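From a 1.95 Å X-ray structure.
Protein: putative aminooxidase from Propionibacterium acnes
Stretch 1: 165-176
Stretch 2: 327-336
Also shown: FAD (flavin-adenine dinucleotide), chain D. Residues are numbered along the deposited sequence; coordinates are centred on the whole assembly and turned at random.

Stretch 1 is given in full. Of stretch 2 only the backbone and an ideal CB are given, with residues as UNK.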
# COMPACT_ATOMS: atom_id res chain seq x y z
N PHE A 165 -0.60 6.83 8.67
CA PHE A 165 -0.00 7.17 7.39
C PHE A 165 1.50 6.97 7.38
O PHE A 165 1.99 6.02 6.76
CB PHE A 165 -0.38 8.58 6.93
CG PHE A 165 -0.05 8.83 5.49
CD1 PHE A 165 -0.92 8.40 4.49
CD2 PHE A 165 1.16 9.42 5.13
CE1 PHE A 165 -0.61 8.58 3.15
CE2 PHE A 165 1.48 9.62 3.79
CZ PHE A 165 0.59 9.21 2.80
N THR A 166 2.22 7.84 8.08
CA THR A 166 3.68 7.81 8.09
C THR A 166 4.23 6.53 8.74
O THR A 166 5.14 5.90 8.21
CB THR A 166 4.25 9.06 8.79
OG1 THR A 166 3.83 10.23 8.07
CG2 THR A 166 5.78 9.01 8.85
N ALA A 167 3.67 6.16 9.88
CA ALA A 167 4.01 4.91 10.58
C ALA A 167 3.77 3.67 9.72
O ALA A 167 4.52 2.69 9.81
CB ALA A 167 3.23 4.81 11.89
N PHE A 168 2.71 3.72 8.91
CA PHE A 168 2.36 2.65 7.95
C PHE A 168 3.22 2.73 6.68
O PHE A 168 2.96 2.04 5.70
CB PHE A 168 0.88 2.69 7.55
CG PHE A 168 -0.07 2.11 8.58
CD1 PHE A 168 -0.07 2.58 9.88
CD2 PHE A 168 -0.99 1.14 8.22
CE1 PHE A 168 -0.95 2.06 10.83
CE2 PHE A 168 -1.89 0.63 9.14
CZ PHE A 168 -1.87 1.10 10.46
N GLY A 169 4.24 3.59 6.71
CA GLY A 169 5.32 3.53 5.76
C GLY A 169 5.10 4.34 4.51
O GLY A 169 5.90 4.28 3.58
N TYR A 170 4.06 5.15 4.54
CA TYR A 170 3.67 5.94 3.38
C TYR A 170 4.45 7.24 3.25
O TYR A 170 4.28 7.96 2.27
CB TYR A 170 2.16 6.21 3.43
CG TYR A 170 1.32 4.95 3.31
CD1 TYR A 170 1.40 4.16 2.16
CD2 TYR A 170 0.46 4.56 4.33
CE1 TYR A 170 0.63 3.00 2.02
CE2 TYR A 170 -0.33 3.39 4.21
CZ TYR A 170 -0.23 2.62 3.05
OH TYR A 170 -0.98 1.46 2.88
N GLY A 171 5.31 7.55 4.20
CA GLY A 171 6.16 8.72 4.07
C GLY A 171 5.63 9.91 4.81
O GLY A 171 4.77 9.78 5.66
N HIS A 172 6.15 11.09 4.47
CA HIS A 172 6.03 12.25 5.33
C HIS A 172 5.25 13.38 4.68
O HIS A 172 5.40 13.65 3.49
CB HIS A 172 7.43 12.69 5.79
CG HIS A 172 8.12 11.67 6.63
ND1 HIS A 172 8.66 10.52 6.12
CD2 HIS A 172 8.34 11.62 7.97
CE1 HIS A 172 9.19 9.81 7.10
NE2 HIS A 172 9.01 10.46 8.23
N PHE A 173 4.42 14.04 5.49
CA PHE A 173 3.50 15.08 5.04
C PHE A 173 4.19 16.36 4.53
O PHE A 173 3.55 17.17 3.84
CB PHE A 173 2.55 15.46 6.18
CG PHE A 173 1.54 14.38 6.55
CD1 PHE A 173 0.93 14.41 7.81
CD2 PHE A 173 1.17 13.36 5.66
CE1 PHE A 173 -0.00 13.44 8.18
CE2 PHE A 173 0.22 12.39 6.04
CZ PHE A 173 -0.36 12.43 7.29
N ASP A 174 5.46 16.54 4.86
CA ASP A 174 6.23 17.67 4.33
C ASP A 174 6.43 17.58 2.79
O ASP A 174 6.72 18.59 2.15
CB ASP A 174 7.59 17.77 5.04
CG ASP A 174 8.49 16.56 4.78
OD1 ASP A 174 8.46 15.62 5.60
OD2 ASP A 174 9.22 16.56 3.76
N ASN A 175 6.27 16.38 2.22
CA ASN A 175 6.46 16.18 0.79
C ASN A 175 5.40 15.33 0.06
O ASN A 175 5.12 15.59 -1.10
CB ASN A 175 7.85 15.60 0.54
CG ASN A 175 8.03 14.23 1.15
OD1 ASN A 175 7.82 13.24 0.48
ND2 ASN A 175 8.40 14.18 2.42
N VAL A 176 4.80 14.33 0.70
CA VAL A 176 3.83 13.46 0.00
C VAL A 176 2.55 14.22 -0.32
O VAL A 176 1.93 14.79 0.58
CB VAL A 176 3.46 12.22 0.83
CG1 VAL A 176 2.22 11.52 0.24
CG2 VAL A 176 4.62 11.27 0.92
N UNK A 327 8.13 -4.94 13.85
CA UNK A 327 8.50 -3.54 13.97
C UNK A 327 8.56 -2.92 12.59
O UNK A 327 8.81 -3.63 11.60
CB UNK A 327 9.84 -3.38 14.69
N UNK A 328 8.36 -1.60 12.54
CA UNK A 328 8.22 -0.85 11.29
C UNK A 328 9.03 0.44 11.33
O UNK A 328 8.86 1.26 12.23
CB UNK A 328 6.75 -0.54 11.02
N UNK A 329 9.92 0.61 10.36
CA UNK A 329 10.70 1.85 10.21
C UNK A 329 10.84 2.19 8.73
O UNK A 329 10.67 1.32 7.85
CB UNK A 329 12.08 1.71 10.86
N UNK A 330 11.17 3.44 8.47
CA UNK A 330 11.38 3.90 7.09
C UNK A 330 12.83 4.30 6.86
O UNK A 330 13.47 4.91 7.72
CB UNK A 330 10.46 5.08 6.77
N UNK A 331 13.33 3.96 5.68
CA UNK A 331 14.74 4.14 5.33
C UNK A 331 15.02 5.34 4.43
O UNK A 331 16.19 5.65 4.20
CB UNK A 331 15.25 2.87 4.64
N UNK A 332 13.99 6.01 3.94
CA UNK A 332 14.19 7.09 2.97
C UNK A 332 13.30 8.31 3.22
O UNK A 332 12.23 8.20 3.83
CB UNK A 332 13.93 6.56 1.56
N UNK A 333 13.75 9.45 2.73
CA UNK A 333 13.00 10.70 2.73
C UNK A 333 13.71 11.62 1.71
O UNK A 333 14.94 11.56 1.57
CB UNK A 333 12.94 11.32 4.13
N UNK A 334 12.95 12.46 0.98
CA UNK A 334 13.61 13.35 -0.01
C UNK A 334 14.73 14.25 0.53
O UNK A 334 15.65 14.59 -0.21
CB UNK A 334 12.55 14.25 -0.65
N UNK A 335 14.64 14.66 1.79
CA UNK A 335 15.59 15.60 2.38
C UNK A 335 16.85 14.95 2.98
O UNK A 335 17.78 15.67 3.41
CB UNK A 335 14.88 16.41 3.47
N UNK A 336 16.89 13.61 2.97
CA UNK A 336 17.98 12.83 3.57
C UNK A 336 18.53 11.72 2.66
O UNK A 336 17.83 11.21 1.78
CB UNK A 336 17.49 12.21 4.88
PA FAD D . 2.15 -5.98 -4.55
O1A FAD D . 1.37 -6.34 -3.32
O2A FAD D . 3.55 -5.46 -4.34
O5B FAD D . 2.30 -7.30 -5.46
C5B FAD D . 2.96 -7.16 -6.70
C4B FAD D . 3.21 -8.52 -7.30
O4B FAD D . 3.84 -8.35 -8.56
C3B FAD D . 4.12 -9.38 -6.42
O3B FAD D . 3.50 -10.63 -6.17
C2B FAD D . 5.40 -9.49 -7.21
O2B FAD D . 6.14 -10.67 -6.92
C1B FAD D . 4.89 -9.29 -8.65
N9A FAD D . 5.98 -8.84 -9.52
C8A FAD D . 6.81 -7.76 -9.34
N7A FAD D . 7.70 -7.71 -10.37
C5A FAD D . 7.45 -8.75 -11.21
C6A FAD D . 8.05 -9.20 -12.40
N6A FAD D . 8.84 -8.34 -13.12
N1A FAD D . 7.51 -10.31 -13.04
C2A FAD D . 6.45 -11.02 -12.49
N3A FAD D . 5.87 -10.57 -11.32
C4A FAD D . 6.37 -9.47 -10.67
N1 FAD D . -2.56 -2.29 2.71
C2 FAD D . -3.78 -2.01 3.29
O2 FAD D . -4.79 -1.94 2.59
N3 FAD D . -3.86 -1.78 4.65
C4 FAD D . -2.73 -1.86 5.44
O4 FAD D . -2.84 -1.67 6.66
C4X FAD D . -1.49 -2.16 4.86
N5 FAD D . -0.33 -2.23 5.61
C5X FAD D . 0.86 -2.68 5.07
C6 FAD D . 1.97 -2.87 5.88
C7 FAD D . 3.16 -3.37 5.33
C7M FAD D . 4.33 -3.58 6.24
C8 FAD D . 3.22 -3.65 3.97
C8M FAD D . 4.47 -4.18 3.33
C9 FAD D . 2.10 -3.45 3.17
C9A FAD D . 0.91 -2.95 3.70
N10 FAD D . -0.22 -2.72 2.90
C10 FAD D . -1.43 -2.39 3.48
C1' FAD D . -0.09 -2.48 1.44
C2' FAD D . -0.59 -3.66 0.62
O2' FAD D . -0.06 -4.89 1.09
C3' FAD D . -0.20 -3.41 -0.83
O3' FAD D . -0.63 -2.10 -1.21
C4' FAD D . -0.79 -4.47 -1.74
O4' FAD D . -0.16 -5.73 -1.55
C5' FAD D . -0.65 -3.99 -3.18
O5' FAD D . -0.90 -5.05 -4.07
P FAD D . -0.30 -5.00 -5.57
O1P FAD D . -0.64 -6.28 -6.32
O2P FAD D . -0.84 -3.79 -6.24
O3P FAD D . 1.30 -4.93 -5.42

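Position 327 lies within a strand that begins earlier in the chain (phi/psi -118/155), and its ideal CB has no atom of stretch 1 within 5.5 Å. Almost any strand-compatible side chain would suit; the deposited residue is Thr327, which makes no contact here.

At 328 the CA-to-CB bond points toward stretch 1, and the ideal CB lies 4.1 Å from Ala167 O. The FAD isoalloxazine lies within reach of a long side chain, so a large apolar or aromatic group is plausible. The residue is Tyr328: its CB packs on the Ala167 carbonyl, while its ring edge meets the flavin methyl, Tyr328 CE1 to FAD C7M 3.7 Å.

Position 329 points away, and stretch 1 sets no demand; it is Leu329.

The bond at 330 points toward stretch 1 again. Its ideal CB is 4.9 Å from His172 CE1 and 5.5 Å from Gly169 CA, facing a stretch of backbone where Gly169 and Gly171 carry no side chain. A medium-sized apolar side chain would suit; Leu, Ile, Val or Met are all conceivable. Leu330 is found. Its CD2 approaches Gly169 O (3.6 Å), and its CD1 lies 3.8 Å from Thr166 O, 3.9 Å from Gly171 N and 4.0 Å from His172 CE1.

Positions 331 and 332 have no atom of stretch 1 within 5.5 Å of their ideal CBs. They hold Arg331 and Asn332; the latter's backbone O accepts from a water that also hydrogen-bonds to His172 ND1.

At 333 the bond points toward stretch 1, with the ideal CB 4.8 Å from His172 ND1 and the Asp174 carboxylate farther along. A side chain carrying a donor is favoured: His, Lys, Arg, Asn or Gln might serve. His333, chi1 t, donates from NE2 to Asp174 OD1 (2.9 Å, 174°). Its ring edge turns toward the His172 face in an offset edge-to-face pair, centroids 5.0 Å apart and planes at 72°. The His333 ND1 accepts from the backbone N of 335 (3.0 Å), so both ring nitrogens are engaged.

Position 334 has phi/psi -55/-31, the second place of a type I turn, which suits proline; its ideal CB lies 4.9 Å from Asn175 CG. Pro334 brings CG to 3.5 Å from Asn175 OD1.

At 335 the bond points toward stretch 1 but finds no atom within 5.5 Å; nearby Asp174 would favour a positive or neutral polar group. Asp335 is instead acidic, its OD2 4.2 Å from Asp174 OD2, and one water donates to both oxygens.

Position 336 closes the turn, unconstrained by stretch 1; it is Tyr336.

Stretch 2 (327-336) TYLLRNHPDY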
# COMPACT_ATOMS: atom_id res chain seq x y z
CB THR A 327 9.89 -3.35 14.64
OG1 THR A 327 10.91 -3.73 13.72
CG2 THR A 327 10.01 -4.16 15.93
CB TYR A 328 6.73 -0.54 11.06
CG TYR A 328 5.88 -1.79 11.08
CD1 TYR A 328 5.51 -2.44 9.90
CD2 TYR A 328 5.46 -2.35 12.29
CE1 TYR A 328 4.77 -3.61 9.93
CE2 TYR A 328 4.71 -3.51 12.33
CZ TYR A 328 4.36 -4.13 11.14
OH TYR A 328 3.62 -5.28 11.18
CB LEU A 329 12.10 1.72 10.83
CG LEU A 329 13.03 0.60 10.30
CD1 LEU A 329 13.75 0.97 9.02
CD2 LEU A 329 14.05 0.15 11.35
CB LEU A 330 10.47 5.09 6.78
CG LEU A 330 9.12 4.78 6.15
CD1 LEU A 330 8.31 6.07 6.14
CD2 LEU A 330 9.30 4.20 4.75
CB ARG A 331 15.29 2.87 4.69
CG ARG A 331 15.36 1.70 5.68
CD ARG A 331 15.90 0.42 5.09
NE ARG A 331 16.99 0.63 4.15
CZ ARG A 331 17.58 -0.32 3.45
NH1 ARG A 331 17.23 -1.59 3.60
NH2 ARG A 331 18.56 -0.00 2.60
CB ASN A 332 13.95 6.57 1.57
CG ASN A 332 12.48 6.29 1.32
OD1 ASN A 332 11.90 5.37 1.90
ND2 ASN A 332 11.85 7.13 0.50
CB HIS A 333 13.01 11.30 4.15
CG HIS A 333 12.21 12.56 4.31
ND1 HIS A 333 12.69 13.79 3.93
CD2 HIS A 333 11.00 12.78 4.86
CE1 HIS A 333 11.80 14.72 4.22
NE2 HIS A 333 10.76 14.14 4.79
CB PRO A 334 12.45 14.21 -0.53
CG PRO A 334 11.24 13.39 -0.28
CD PRO A 334 11.49 12.64 0.99
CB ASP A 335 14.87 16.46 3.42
CG ASP A 335 13.88 17.43 2.79
OD1 ASP A 335 13.83 17.49 1.55
OD2 ASP A 335 13.16 18.13 3.53
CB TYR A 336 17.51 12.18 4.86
CG TYR A 336 17.06 13.16 5.93
CD1 TYR A 336 17.94 13.59 6.92
CD2 TYR A 336 15.77 13.66 5.94
CE1 TYR A 336 17.55 14.48 7.90
CE2 TYR A 336 15.35 14.57 6.93
CZ TYR A 336 16.25 14.97 7.90
OH TYR A 336 15.86 15.87 8.88
O HOH W 1 9.61 9.31 3.73
O HOH W 2 10.50 18.43 2.56
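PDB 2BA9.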